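PDB 5UX5: BIFUNCTIONAL PROTEIN Proline utilization A (PutA) from Corynebacterium freiburgense, which probably couples FAD-dependent proline dehydrogenation to NAD-dependent oxidation of the resulting glutamate semialdehyde, converting proline to glutamate within a single bifunctional chain. Local coordinates for residues Thr878-Val882 against Gln883-Phe887; Val557-Ala560 against Ile561-Arg565; Asp327-Phe330 against Leu331-Asp335; Ala318-Thr322 against Lys323-Asp327; Glu785-Leu788 against Val789-Lys793. All coordinates share one frame; numbering follows the deposited sequence.

Contact 1. Residues Thr878-Val882 against Gln883-Phe887. With SO4 (sulfate ion), chain G.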
# COMPACT_ATOMS: atom_id res chain seq x y z
N THR A 878 6.73 -3.86 0.13
CA THR A 878 7.22 -2.49 0.16
C THR A 878 6.15 -1.59 0.76
O THR A 878 5.05 -2.05 1.07
CB THR A 878 7.61 -2.00 -1.22
OG1 THR A 878 6.43 -1.99 -2.03
CG2 THR A 878 8.62 -2.92 -1.81
N GLY A 879 6.49 -0.33 1.00
CA GLY A 879 5.52 0.62 1.52
C GLY A 879 5.35 0.66 3.01
O GLY A 879 4.24 0.91 3.49
N ALA A 880 6.43 0.41 3.76
CA ALA A 880 6.33 0.32 5.21
C ALA A 880 5.87 1.63 5.77
O ALA A 880 6.38 2.69 5.39
CB ALA A 880 7.67 -0.06 5.82
N ILE A 881 4.87 1.57 6.64
CA ILE A 881 4.29 2.77 7.22
C ILE A 881 4.71 2.86 8.69
O ILE A 881 4.59 1.89 9.44
CB ILE A 881 2.77 2.78 7.04
CG1 ILE A 881 2.46 3.15 5.56
CG2 ILE A 881 2.16 3.79 7.95
CD1 ILE A 881 1.17 2.65 5.05
N VAL A 882 5.19 4.04 9.07
CA VAL A 882 5.67 4.35 10.41
C VAL A 882 4.75 3.73 11.45
O VAL A 882 3.53 3.79 11.33
CB VAL A 882 5.77 5.86 10.63
CG1 VAL A 882 6.00 6.14 12.10
CG2 VAL A 882 6.88 6.45 9.81
N GLN A 883 5.35 3.06 12.42
CA GLN A 883 4.67 2.43 13.54
C GLN A 883 3.82 1.22 13.15
O GLN A 883 3.73 0.27 13.93
CB GLN A 883 3.83 3.44 14.30
CG GLN A 883 3.35 2.87 15.58
CD GLN A 883 2.25 3.71 16.19
OE1 GLN A 883 2.29 4.00 17.39
NE2 GLN A 883 1.27 4.11 15.38
N ARG A 884 3.20 1.24 11.97
CA ARG A 884 2.52 0.04 11.48
C ARG A 884 3.52 -1.06 11.18
O ARG A 884 3.34 -2.20 11.61
CB ARG A 884 1.72 0.34 10.22
CG ARG A 884 0.39 1.01 10.41
CD ARG A 884 -0.40 0.92 9.11
NE ARG A 884 -1.42 1.95 8.98
CZ ARG A 884 -2.08 2.17 7.85
NH1 ARG A 884 -1.82 1.45 6.78
NH2 ARG A 884 -2.99 3.13 7.78
N GLN A 885 4.53 -0.75 10.37
CA GLN A 885 5.61 -1.67 10.02
C GLN A 885 6.91 -0.92 10.26
O GLN A 885 7.45 -0.26 9.36
CB GLN A 885 5.51 -2.15 8.57
CG GLN A 885 4.18 -2.81 8.23
CD GLN A 885 3.22 -1.82 7.59
OE1 GLN A 885 3.65 -0.79 7.04
NE2 GLN A 885 1.91 -2.10 7.70
N PRO A 886 7.40 -0.91 11.50
CA PRO A 886 8.74 -0.39 11.76
C PRO A 886 9.75 -1.08 10.85
O PRO A 886 9.68 -2.29 10.64
CB PRO A 886 8.97 -0.73 13.23
CG PRO A 886 7.58 -0.87 13.79
CD PRO A 886 6.74 -1.40 12.72
N PHE A 887 10.69 -0.32 10.31
CA PHE A 887 11.48 -0.80 9.19
C PHE A 887 12.95 -0.98 9.58
O PHE A 887 13.55 -0.09 10.21
CB PHE A 887 11.34 0.15 8.00
CG PHE A 887 11.92 -0.38 6.73
CD1 PHE A 887 11.22 -1.28 5.96
CD2 PHE A 887 13.19 0.00 6.31
CE1 PHE A 887 11.75 -1.79 4.78
CE2 PHE A 887 13.74 -0.49 5.14
CZ PHE A 887 13.01 -1.39 4.37
S SO4 G . 9.93 0.82 2.17
O1 SO4 G . 9.03 1.37 1.16
O2 SO4 G . 9.21 -0.30 2.77
O3 SO4 G . 10.34 1.84 3.16
O4 SO4 G . 11.15 0.37 1.52
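Gln-885 folds back on Ala-880 and Ile-881 across a tight reversal of the loop between strands 870-873 and 890-891, in the aldehyde dehydrogenase part of the chain. This loop probably corresponds to the aldehyde anchor loop of related glutamate-semialdehyde dehydrogenases, and the sulfate held here is probably a crystallisation ion marking an anion pocket. The side chain of Gln-885 can be traced outward. Its CB lies 4.1 Å from the CB of Ala-880. A bend at chi2 (96°) then turns the amide back beside residues 880-881, with CD approaching the N of Ile-881. At the tip OE1 accepts from Ile-881 N at 2.7 Å, the N-H pointing almost straight at it (167°), while NE2 is taken up by Asn-967 OD1. A matching backbone bond runs from Gln-885 N to Ile-881 O (2.8 Å), so one glutamine grips both polar backbone atoms of Ile-881 and closes an alpha-turn. Inside that turn Arg-884 N makes a weak bond to Val-882 O.

Ile-881 and Arg-884 lie alongside, pointing the same way: CG2 of the isoleucine covers one face of the guanidinium, whose NH2 reaches Leu-312 O. Farther along, Phe-887 CD1 meets Ala-880 CB at 3.8 Å, and sulfate O3 stands over the centre of the ring. Ser-726 OG also binds the sulfate. Two backbone amides add to the anion's grip: Gly-879 N bonds O1 at 3.1 Å, and Ala-880 N bonds O2 at 3.0 Å.

Contact 2. Residues Val557-Ala560 against Ile561-Arg565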
# COMPACT_ATOMS: atom_id res chain seq x y z
N VAL A 557 6.18 11.57 1.41
CA VAL A 557 5.93 12.79 2.15
C VAL A 557 5.14 12.47 3.41
O VAL A 557 5.33 13.08 4.47
CB VAL A 557 5.23 13.83 1.25
CG1 VAL A 557 4.81 15.06 2.06
CG2 VAL A 557 6.16 14.20 0.10
N SER A 558 4.23 11.50 3.32
CA SER A 558 3.52 11.08 4.52
C SER A 558 4.48 10.46 5.52
O SER A 558 4.38 10.74 6.72
CB SER A 558 2.39 10.14 4.17
OG SER A 558 1.44 10.89 3.43
N GLU A 559 5.41 9.62 5.04
CA GLU A 559 6.40 9.03 5.91
C GLU A 559 7.22 10.11 6.61
O GLU A 559 7.50 10.01 7.82
CB GLU A 559 7.30 8.06 5.13
CG GLU A 559 8.06 7.01 5.98
CD GLU A 559 8.89 6.02 5.16
OE1 GLU A 559 9.23 6.34 4.02
OE2 GLU A 559 9.21 4.91 5.64
N ALA A 560 7.60 11.16 5.88
CA ALA A 560 8.40 12.21 6.49
C ALA A 560 7.60 12.95 7.56
O ALA A 560 8.15 13.34 8.59
CB ALA A 560 8.92 13.18 5.43
N ILE A 561 6.31 13.16 7.32
CA ILE A 561 5.49 13.77 8.36
C ILE A 561 5.33 12.82 9.55
O ILE A 561 5.45 13.23 10.71
CB ILE A 561 4.16 14.23 7.75
CG1 ILE A 561 4.47 15.32 6.71
CG2 ILE A 561 3.25 14.82 8.82
CD1 ILE A 561 3.33 15.76 5.81
N ASP A 562 5.07 11.54 9.28
CA ASP A 562 4.90 10.57 10.35
C ASP A 562 6.15 10.47 11.22
O ASP A 562 6.04 10.33 12.45
CB ASP A 562 4.52 9.20 9.80
CG ASP A 562 3.08 9.13 9.29
OD1 ASP A 562 2.32 10.12 9.43
OD2 ASP A 562 2.71 8.07 8.75
N PHE A 563 7.35 10.50 10.62
CA PHE A 563 8.56 10.42 11.45
C PHE A 563 8.58 11.54 12.48
O PHE A 563 8.95 11.32 13.64
CB PHE A 563 9.83 10.45 10.60
CG PHE A 563 10.16 9.13 9.95
CD1 PHE A 563 10.07 7.94 10.65
CD2 PHE A 563 10.56 9.08 8.61
CE1 PHE A 563 10.38 6.70 10.02
CE2 PHE A 563 10.86 7.87 7.97
CZ PHE A 563 10.77 6.67 8.66
N ALA A 564 8.22 12.77 12.09
CA ALA A 564 8.24 13.88 13.03
C ALA A 564 7.28 13.63 14.19
O ALA A 564 7.64 13.83 15.36
CB ALA A 564 7.91 15.19 12.33
N ARG A 565 6.06 13.19 13.90
CA ARG A 565 5.08 12.98 14.97
C ARG A 565 5.42 11.76 15.82
O ARG A 565 5.37 11.82 17.05
CB ARG A 565 3.68 12.84 14.38
CG ARG A 565 3.16 14.13 13.79
CD ARG A 565 1.64 14.23 13.83
NE ARG A 565 1.17 14.82 12.58
CZ ARG A 565 1.16 16.12 12.33
NH1 ARG A 565 0.76 16.54 11.13
NH2 ARG A 565 1.54 17.00 13.26
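Glu-559 and Phe-563, one helical turn apart on helix 550-574, run alongside each other and point the same way. The closest approach joins Glu-559 CG to Phe-563 CE2 at 3.5 Å, and the carboxylate plane is turned only 20° from the ring plane. With CG of Glu-559 anti to its backbone N (chi1 -160°) and the chain extended, the acid reaches past the ring's far end, where OE2 comes to 3.8 Å from Phe-563 CZ.

Three backbone i to i+4 bonds cross between the segments. Ile-561 N donates to Val-557 O at 3.0 Å, Asp-562 N to Ser-558 O at 2.8 Å, and Phe-563 N to Glu-559 O at 2.8 Å. Ser-558 and Asp-562, both buried, take their partners from other parts of the fold. Asp-562 spends its two oxygens separately, OD1 on Ala-469 N and OD2 on Asn-468 ND2, which ties the helix to an adjoining loop. Ser-558 OG bonds both Asp-471 OD1 and Arg-535 NH2. The partly exposed Arg-565 forms a salt bridge through NH2 with Asp-529 OD1.

A further side of the helix is apolar: Val-557 CG1 touches Ile-561 CD1 at 4.1 Å, the two side chains crossing at a slant. From here Val-557 packs on helix 535-544 and Ile-561 on helix 517-533, while Ala-560 and Ala-564 rest against helix 599-611, so helix 550-574 is embedded among three others.

Contact 3. Residues Asp327-Phe330 against Leu331-Asp335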
# COMPACT_ATOMS: atom_id res chain seq x y z
N ASP A 327 -30.56 2.90 1.36
CA ASP A 327 -31.96 2.76 0.97
C ASP A 327 -32.59 4.12 0.72
O ASP A 327 -33.38 4.28 -0.22
CB ASP A 327 -32.72 2.00 2.05
CG ASP A 327 -32.42 0.52 2.04
OD1 ASP A 327 -32.00 -0.01 0.98
OD2 ASP A 327 -32.67 -0.12 3.07
N ALA A 328 -32.22 5.12 1.53
CA ALA A 328 -32.77 6.47 1.40
C ALA A 328 -32.32 7.12 0.11
O ALA A 328 -33.14 7.70 -0.62
CB ALA A 328 -32.35 7.32 2.60
N ASN A 329 -31.02 7.08 -0.17
CA ASN A 329 -30.50 7.71 -1.38
C ASN A 329 -30.99 6.99 -2.63
O ASN A 329 -31.17 7.62 -3.67
CB ASN A 329 -28.96 7.72 -1.33
CG ASN A 329 -28.35 8.64 -2.38
OD1 ASN A 329 -28.85 9.74 -2.61
ND2 ASN A 329 -27.26 8.21 -2.99
N PHE A 330 -31.19 5.68 -2.55
CA PHE A 330 -31.78 4.96 -3.67
C PHE A 330 -33.16 5.54 -3.99
O PHE A 330 -33.49 5.76 -5.15
CB PHE A 330 -31.86 3.47 -3.32
CG PHE A 330 -32.00 2.55 -4.50
CD1 PHE A 330 -30.89 2.15 -5.21
CD2 PHE A 330 -33.25 2.07 -4.89
CE1 PHE A 330 -31.02 1.27 -6.29
CE2 PHE A 330 -33.38 1.21 -5.96
CZ PHE A 330 -32.27 0.80 -6.65
N LEU A 331 -33.95 5.84 -2.96
CA LEU A 331 -35.24 6.47 -3.19
C LEU A 331 -35.09 7.91 -3.66
O LEU A 331 -35.89 8.38 -4.47
CB LEU A 331 -36.10 6.40 -1.94
CG LEU A 331 -36.50 5.01 -1.43
CD1 LEU A 331 -37.01 5.14 -0.02
CD2 LEU A 331 -37.62 4.48 -2.24
N ARG A 332 -34.10 8.64 -3.14
CA ARG A 332 -33.92 10.02 -3.60
C ARG A 332 -33.55 10.08 -5.07
O ARG A 332 -34.08 10.91 -5.82
CB ARG A 332 -32.88 10.76 -2.76
CG ARG A 332 -32.63 12.20 -3.25
CD ARG A 332 -31.68 12.99 -2.34
NE ARG A 332 -30.41 12.28 -2.16
CZ ARG A 332 -29.34 12.75 -1.51
NH1 ARG A 332 -29.36 13.93 -0.94
NH2 ARG A 332 -28.25 12.00 -1.41
N MET A 333 -32.64 9.22 -5.51
CA MET A 333 -32.23 9.28 -6.91
C MET A 333 -33.36 8.86 -7.84
O MET A 333 -33.55 9.47 -8.90
CB MET A 333 -30.98 8.44 -7.13
CG MET A 333 -29.79 8.92 -6.32
SD MET A 333 -28.20 8.42 -7.01
CE MET A 333 -28.38 6.66 -6.97
N MET A 334 -34.11 7.84 -7.45
CA MET A 334 -35.29 7.43 -8.19
C MET A 334 -36.28 8.59 -8.30
O MET A 334 -36.73 8.95 -9.40
CB MET A 334 -35.91 6.25 -7.46
CG MET A 334 -37.08 5.61 -8.04
SD MET A 334 -37.48 4.37 -6.82
CE MET A 334 -38.02 5.44 -5.52
N ASP A 335 -36.59 9.21 -7.16
CA ASP A 335 -37.51 10.33 -7.08
C ASP A 335 -37.14 11.44 -8.06
O ASP A 335 -38.01 12.00 -8.73
CB ASP A 335 -37.45 10.85 -5.65
CG ASP A 335 -38.68 11.60 -5.23
OD1 ASP A 335 -39.16 12.48 -5.99
OD2 ASP A 335 -39.14 11.31 -4.10
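Asn-329 and Arg-332 are joined by a side-on polar grip along helix 323-337. Two guanidinium nitrogens converge on one amide oxygen: Arg-332 NE reaches Asn-329 OD1 at 3.0 Å, and Arg-332 NH2 reaches the same OD1 at 2.6 Å. The oxygen lies practically in the guanidinium plane, yet the amide is turned 77° against that plane. Consequently NE approaches within the carbonyl plane, whereas NH2 stands well above it. A bend at chi3 (55°) swings the arginine's end back to its neighbour. Outside the pair, Asn-329 ND2 donates to Ala-266 O, NH2 also donates to Ala-455 O, and Phe-272 makes a cation-pi contact with the arginine.

Backbone bonds are those of a continuous alpha-helix, including Met-333 N to Asn-329 O at 2.8 Å and Arg-332 N to Ala-328 O at 2.9 Å.

Van der Waals contacts join the methionine to the asparagine: Met-333 CG lies 3.3 Å from Asn-329 O, and its SD comes 4.1 Å from Asn-329 ND2.

Both ends of the buried amide are therefore engaged in hydrogen bonds, and the arginine's positive charge is probably stabilised by two carbonyl oxygens and an aromatic ring, none carrying a formal charge.

Contact 4. Residues Ala318-Thr322 against Lys323-Asp327; sequences APYAT and KEEVD. With FAD (flavin-adenine dinucleotide), chain E.
The side chains of Tyr-320 and Glu-325 slant across one another, with ring and carboxylate planes 52° apart. Glu-325 CB stands over the tyrosine face in a CH-pi contact, 3.8 Å from the ring centroid and 30° off its normal. Val-326 CG2 touches the same ring, at CD2, and Tyr-320 OH is hydrogen-bonded to Ala-455 O.

Thr-322 meets Glu-325 nearly at a right angle. Its OG1 lies between the backbone N and carbonyl carbon (chi1 75°), which turns it to the first turn of helix 323-337. There it accepts from Glu-325 N at 3.2 Å and donates to Glu-325 OE1 at 2.8 Å, using that oxygen's anti lone pair. Thr-322 N also donates to OE1, at 3.0 Å, so a single carboxylate oxygen receives two bonds from one residue.

Lys-323 leads off in another direction, its CB over the adenine of the FAD, 3.4 Å from C5A. Bends at chi2 and chi4 carry NZ toward the diphosphate, where it makes a weak bond to FAD O2A and a salt bridge to Asp-327 OD2. Val-326 CG2 approaches adenine N3A at 3.2 Å.

Reciprocal bonds between N-cap Thr-322 and Glu-325 define a capping box, here starting the helix whose first turn lines the adenine end of the FAD site in the proline dehydrogenase barrel.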
# COMPACT_ATOMS: atom_id res chain seq x y z
N ALA A 318 -15.85 5.59 0.99
CA ALA A 318 -16.67 6.33 0.03
C ALA A 318 -18.18 6.10 0.21
O ALA A 318 -18.95 7.05 -0.03
CB ALA A 318 -16.20 6.00 -1.39
N PRO A 319 -18.66 4.91 0.55
CA PRO A 319 -20.10 4.72 0.73
C PRO A 319 -20.59 5.25 2.07
O PRO A 319 -19.83 5.63 2.95
CB PRO A 319 -20.29 3.20 0.66
CG PRO A 319 -19.04 2.67 0.15
CD PRO A 319 -17.97 3.61 0.57
N TYR A 320 -21.91 5.30 2.19
CA TYR A 320 -22.54 5.73 3.41
C TYR A 320 -22.14 4.80 4.53
O TYR A 320 -21.79 3.64 4.29
CB TYR A 320 -24.06 5.69 3.26
CG TYR A 320 -24.69 6.77 2.43
CD1 TYR A 320 -24.82 8.05 2.93
CD2 TYR A 320 -25.20 6.50 1.16
CE1 TYR A 320 -25.43 9.06 2.17
CE2 TYR A 320 -25.81 7.50 0.40
CZ TYR A 320 -25.91 8.77 0.92
OH TYR A 320 -26.50 9.77 0.20
N ALA A 321 -22.28 5.28 5.78
CA ALA A 321 -21.93 4.49 6.95
C ALA A 321 -22.97 3.43 7.29
O ALA A 321 -22.61 2.40 7.87
CB ALA A 321 -21.71 5.40 8.16
N THR A 322 -24.23 3.65 6.95
CA THR A 322 -25.33 2.74 7.28
C THR A 322 -26.12 2.37 6.02
O THR A 322 -26.23 3.16 5.10
CB THR A 322 -26.31 3.37 8.24
OG1 THR A 322 -27.09 4.32 7.51
CG2 THR A 322 -25.58 4.12 9.29
N LYS A 323 -26.70 1.16 6.02
CA LYS A 323 -27.59 0.75 4.92
C LYS A 323 -28.87 1.59 4.86
O LYS A 323 -29.48 1.72 3.79
CB LYS A 323 -27.91 -0.74 5.06
CG LYS A 323 -29.33 -1.18 4.63
CD LYS A 323 -29.27 -2.36 3.66
CE LYS A 323 -30.58 -3.09 3.54
NZ LYS A 323 -31.62 -2.34 2.76
N GLU A 324 -29.33 2.15 5.98
CA GLU A 324 -30.48 3.03 5.92
C GLU A 324 -30.22 4.23 5.00
O GLU A 324 -31.12 4.68 4.27
CB GLU A 324 -30.86 3.50 7.33
CG GLU A 324 -31.49 2.41 8.21
CD GLU A 324 -30.46 1.38 8.76
OE1 GLU A 324 -29.25 1.72 8.90
OE2 GLU A 324 -30.87 0.24 9.06
N GLU A 325 -29.00 4.77 5.04
CA GLU A 325 -28.70 5.89 4.16
C GLU A 325 -28.73 5.46 2.70
O GLU A 325 -29.17 6.21 1.82
CB GLU A 325 -27.35 6.49 4.55
CG GLU A 325 -27.35 7.04 5.96
CD GLU A 325 -25.97 7.34 6.46
OE1 GLU A 325 -25.31 6.43 7.02
OE2 GLU A 325 -25.53 8.49 6.28
N VAL A 326 -28.32 4.23 2.44
CA VAL A 326 -28.30 3.70 1.09
C VAL A 326 -29.71 3.55 0.57
O VAL A 326 -30.04 3.96 -0.55
CB VAL A 326 -27.55 2.36 1.07
CG1 VAL A 326 -27.57 1.81 -0.32
CG2 VAL A 326 -26.13 2.56 1.59
N ASP A 327 -30.56 2.90 1.36
CA ASP A 327 -31.96 2.76 0.97
C ASP A 327 -32.59 4.12 0.72
O ASP A 327 -33.38 4.28 -0.22
CB ASP A 327 -32.72 2.00 2.05
CG ASP A 327 -32.42 0.52 2.04
OD1 ASP A 327 -32.00 -0.01 0.98
OD2 ASP A 327 -32.67 -0.12 3.07
PA FAD E . -30.78 -4.86 -0.33
O1A FAD E . -30.69 -5.88 0.85
O2A FAD E . -31.85 -3.87 -0.34
O5B FAD E . -29.63 -3.95 -0.54
C5B FAD E . -28.33 -4.36 -0.18
C4B FAD E . -27.37 -3.21 -0.44
O4B FAD E . -27.40 -2.29 0.61
C3B FAD E . -25.94 -3.65 -0.54
O3B FAD E . -25.56 -4.17 -1.77
C2B FAD E . -25.21 -2.40 -0.20
O2B FAD E . -24.95 -1.64 -1.33
C1B FAD E . -26.12 -1.75 0.80
N9A FAD E . -25.69 -1.95 2.17
C8A FAD E . -25.93 -3.07 2.96
N7A FAD E . -25.36 -2.90 4.17
C5A FAD E . -24.73 -1.67 4.25
C6A FAD E . -24.01 -0.98 5.26
N6A FAD E . -23.74 -1.54 6.57
N1A FAD E . -23.53 0.24 4.99
C2A FAD E . -23.73 0.81 3.76
N3A FAD E . -24.42 0.17 2.76
C4A FAD E . -24.93 -1.05 2.97
N1 FAD E . -23.40 -3.40 -8.17
C2 FAD E . -22.36 -2.47 -8.55
O2 FAD E . -21.58 -1.93 -7.56
N3 FAD E . -22.14 -2.20 -9.91
C4 FAD E . -22.93 -2.77 -10.91
O4 FAD E . -22.70 -2.47 -12.24
C4X FAD E . -24.11 -3.61 -10.52
N5 FAD E . -25.04 -4.06 -11.45
C5X FAD E . -26.16 -4.80 -11.05
C6 FAD E . -27.09 -5.28 -11.98
C7 FAD E . -28.19 -6.01 -11.55
C7M FAD E . -29.20 -6.54 -12.52
C8 FAD E . -28.38 -6.27 -10.21
C8M FAD E . -29.56 -7.06 -9.75
C9 FAD E . -27.46 -5.81 -9.28
C9A FAD E . -26.36 -5.08 -9.70
N10 FAD E . -25.45 -4.61 -8.71
C10 FAD E . -24.31 -3.87 -9.11
C1' FAD E . -25.65 -4.96 -7.29
C2' FAD E . -26.31 -3.92 -6.43
O2' FAD E . -25.45 -2.85 -6.28
C3' FAD E . -26.66 -4.60 -5.08
O3' FAD E . -25.48 -4.97 -4.48
C4' FAD E . -27.56 -5.83 -5.11
O4' FAD E . -28.40 -5.88 -6.20
C5' FAD E . -28.33 -6.07 -3.79
O5' FAD E . -28.98 -4.93 -3.24
P FAD E . -30.59 -4.77 -3.12
O1P FAD E . -31.24 -3.43 -3.65
O2P FAD E . -31.01 -6.14 -3.78
O3P FAD E . -31.04 -5.38 -1.69

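Contact 5. Residues Glu785-Leu788 against Val789-Lys793; sequences ESWL and VKPEK
Trp-787 lays one face of its indole beneath Lys-790 and Pro-791, where the chain leaves strand 786-787 and turns a corner at Leu-788. Val-789 comes first. Its carbonyl oxygen lies 3.2 Å from Trp-787 CE3, at a slant to the ring, while its CB points away from residues 785-788 overall.

Lys-790 follows, with CG anti to its backbone N (chi1 -178°), and its aliphatic chain crosses the five-membered ring. CG sits over that ring in a CH-pi contact, 3.7 Å from the centroid and 21° off the normal; its closest ring atom is Trp-787 CD1, at 3.4 Å. Lys-790 CB lies nearer the root of the indole, 3.6 Å from Trp-787 CG.

Pro-791 takes the six-membered ring. Its CD is almost exactly above the centroid, at 3.5 Å and only 5° off the normal, and its CG extends toward Trp-787 CH2 (3.9 Å). Since lysine and proline lie on the same indole face, the aromatic plane serves as a flat base for two successive residues. Beyond them Glu-792 N is bonded to Ser-802 OG.

Leu-788 and Val-789 both face Ile-805 and bond to it through their backbones, a classic beta bulge against antiparallel strand 804-807. Their side chains pack on helix 740-750, and those of Trp-787 and Leu-788 reach strand 824-830.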
# COMPACT_ATOMS: atom_id res chain seq x y z
N GLU A 785 19.22 -20.00 -17.47
CA GLU A 785 18.20 -18.98 -17.30
C GLU A 785 17.69 -18.48 -18.66
O GLU A 785 18.33 -18.69 -19.70
CB GLU A 785 18.76 -17.82 -16.47
CG GLU A 785 19.29 -18.28 -15.09
CD GLU A 785 19.83 -17.15 -14.21
OE1 GLU A 785 20.18 -16.08 -14.76
OE2 GLU A 785 19.89 -17.33 -12.96
N SER A 786 16.52 -17.86 -18.65
CA SER A 786 15.97 -17.26 -19.85
C SER A 786 15.20 -16.00 -19.45
O SER A 786 14.77 -15.87 -18.31
CB SER A 786 15.07 -18.25 -20.61
OG SER A 786 14.26 -18.96 -19.69
N TRP A 787 15.07 -15.07 -20.40
CA TRP A 787 14.22 -13.89 -20.20
C TRP A 787 12.78 -14.25 -20.56
O TRP A 787 12.50 -14.56 -21.72
CB TRP A 787 14.66 -12.71 -21.06
CG TRP A 787 15.89 -11.97 -20.62
CD1 TRP A 787 17.03 -11.81 -21.34
CD2 TRP A 787 16.09 -11.27 -19.39
NE1 TRP A 787 17.95 -11.06 -20.62
CE2 TRP A 787 17.40 -10.72 -19.42
CE3 TRP A 787 15.30 -11.06 -18.25
CZ2 TRP A 787 17.93 -9.98 -18.38
CZ3 TRP A 787 15.84 -10.32 -17.19
CH2 TRP A 787 17.13 -9.79 -17.26
N LEU A 788 11.89 -14.21 -19.56
CA LEU A 788 10.45 -14.22 -19.86
C LEU A 788 10.00 -12.87 -20.39
O LEU A 788 9.10 -12.78 -21.22
CB LEU A 788 9.64 -14.57 -18.61
CG LEU A 788 9.79 -15.98 -18.05
CD1 LEU A 788 8.89 -16.13 -16.85
CD2 LEU A 788 9.50 -16.99 -19.13
N VAL A 789 10.59 -11.80 -19.86
CA VAL A 789 10.46 -10.45 -20.40
C VAL A 789 11.86 -9.86 -20.31
O VAL A 789 12.45 -9.86 -19.23
CB VAL A 789 9.44 -9.60 -19.60
CG1 VAL A 789 9.41 -8.18 -20.12
CG2 VAL A 789 8.05 -10.23 -19.60
N LYS A 790 12.41 -9.38 -21.48
CA LYS A 790 13.80 -8.88 -21.49
C LYS A 790 13.81 -7.36 -21.41
O LYS A 790 13.12 -6.69 -22.18
CB LYS A 790 14.54 -9.34 -22.75
CG LYS A 790 16.03 -8.90 -22.85
CD LYS A 790 16.69 -9.33 -24.17
CE LYS A 790 17.82 -8.37 -24.61
NZ LYS A 790 19.24 -8.80 -24.31
N PRO A 791 14.57 -6.77 -20.49
CA PRO A 791 14.57 -5.31 -20.36
C PRO A 791 15.05 -4.67 -21.64
O PRO A 791 15.87 -5.23 -22.35
CB PRO A 791 15.55 -5.05 -19.22
CG PRO A 791 15.81 -6.40 -18.60
CD PRO A 791 15.59 -7.41 -19.64
N GLU A 792 14.52 -3.49 -21.94
CA GLU A 792 14.97 -2.74 -23.11
C GLU A 792 15.43 -1.35 -22.70
O GLU A 792 14.85 -0.74 -21.79
CB GLU A 792 13.87 -2.65 -24.16
CG GLU A 792 13.76 -3.90 -25.02
CD GLU A 792 12.32 -4.41 -25.15
OE1 GLU A 792 12.14 -5.64 -25.26
OE2 GLU A 792 11.38 -3.57 -25.14
N LYS A 793 16.49 -0.87 -23.33
CA LYS A 793 16.94 0.50 -23.12
C LYS A 793 16.07 1.41 -23.98
O LYS A 793 15.93 1.19 -25.18
CB LYS A 793 18.43 0.65 -23.45
CG LYS A 793 19.03 1.96 -22.92
CD LYS A 793 19.89 2.71 -23.91
CE LYS A 793 21.31 2.27 -23.88
NZ LYS A 793 22.15 3.28 -24.57

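In the fold
Along the chain the order is contact 4, contact 3, contact 2, contact 5, contact 1. Contacts 4 and 3 share Asp-327 and helix 323-337 in the proline dehydrogenase barrel; their centres are 11 Å apart, and Tyr-320 OH touches Arg-332 NH2 and the Asn-329 amide. The other three belong to the aldehyde dehydrogenase part. Contacts 1 and 2, though more than 300 residues apart in sequence, also lie 11 Å apart between centres, with Val-882 CG2 packed on Phe-563 CE1 at 3.5 Å. The centre of contact 5 is about 32 Å from that of contact 1. Centres of contacts 4 and 1 are about 32 Å apart, the two groups lying in different catalytic parts of one chain.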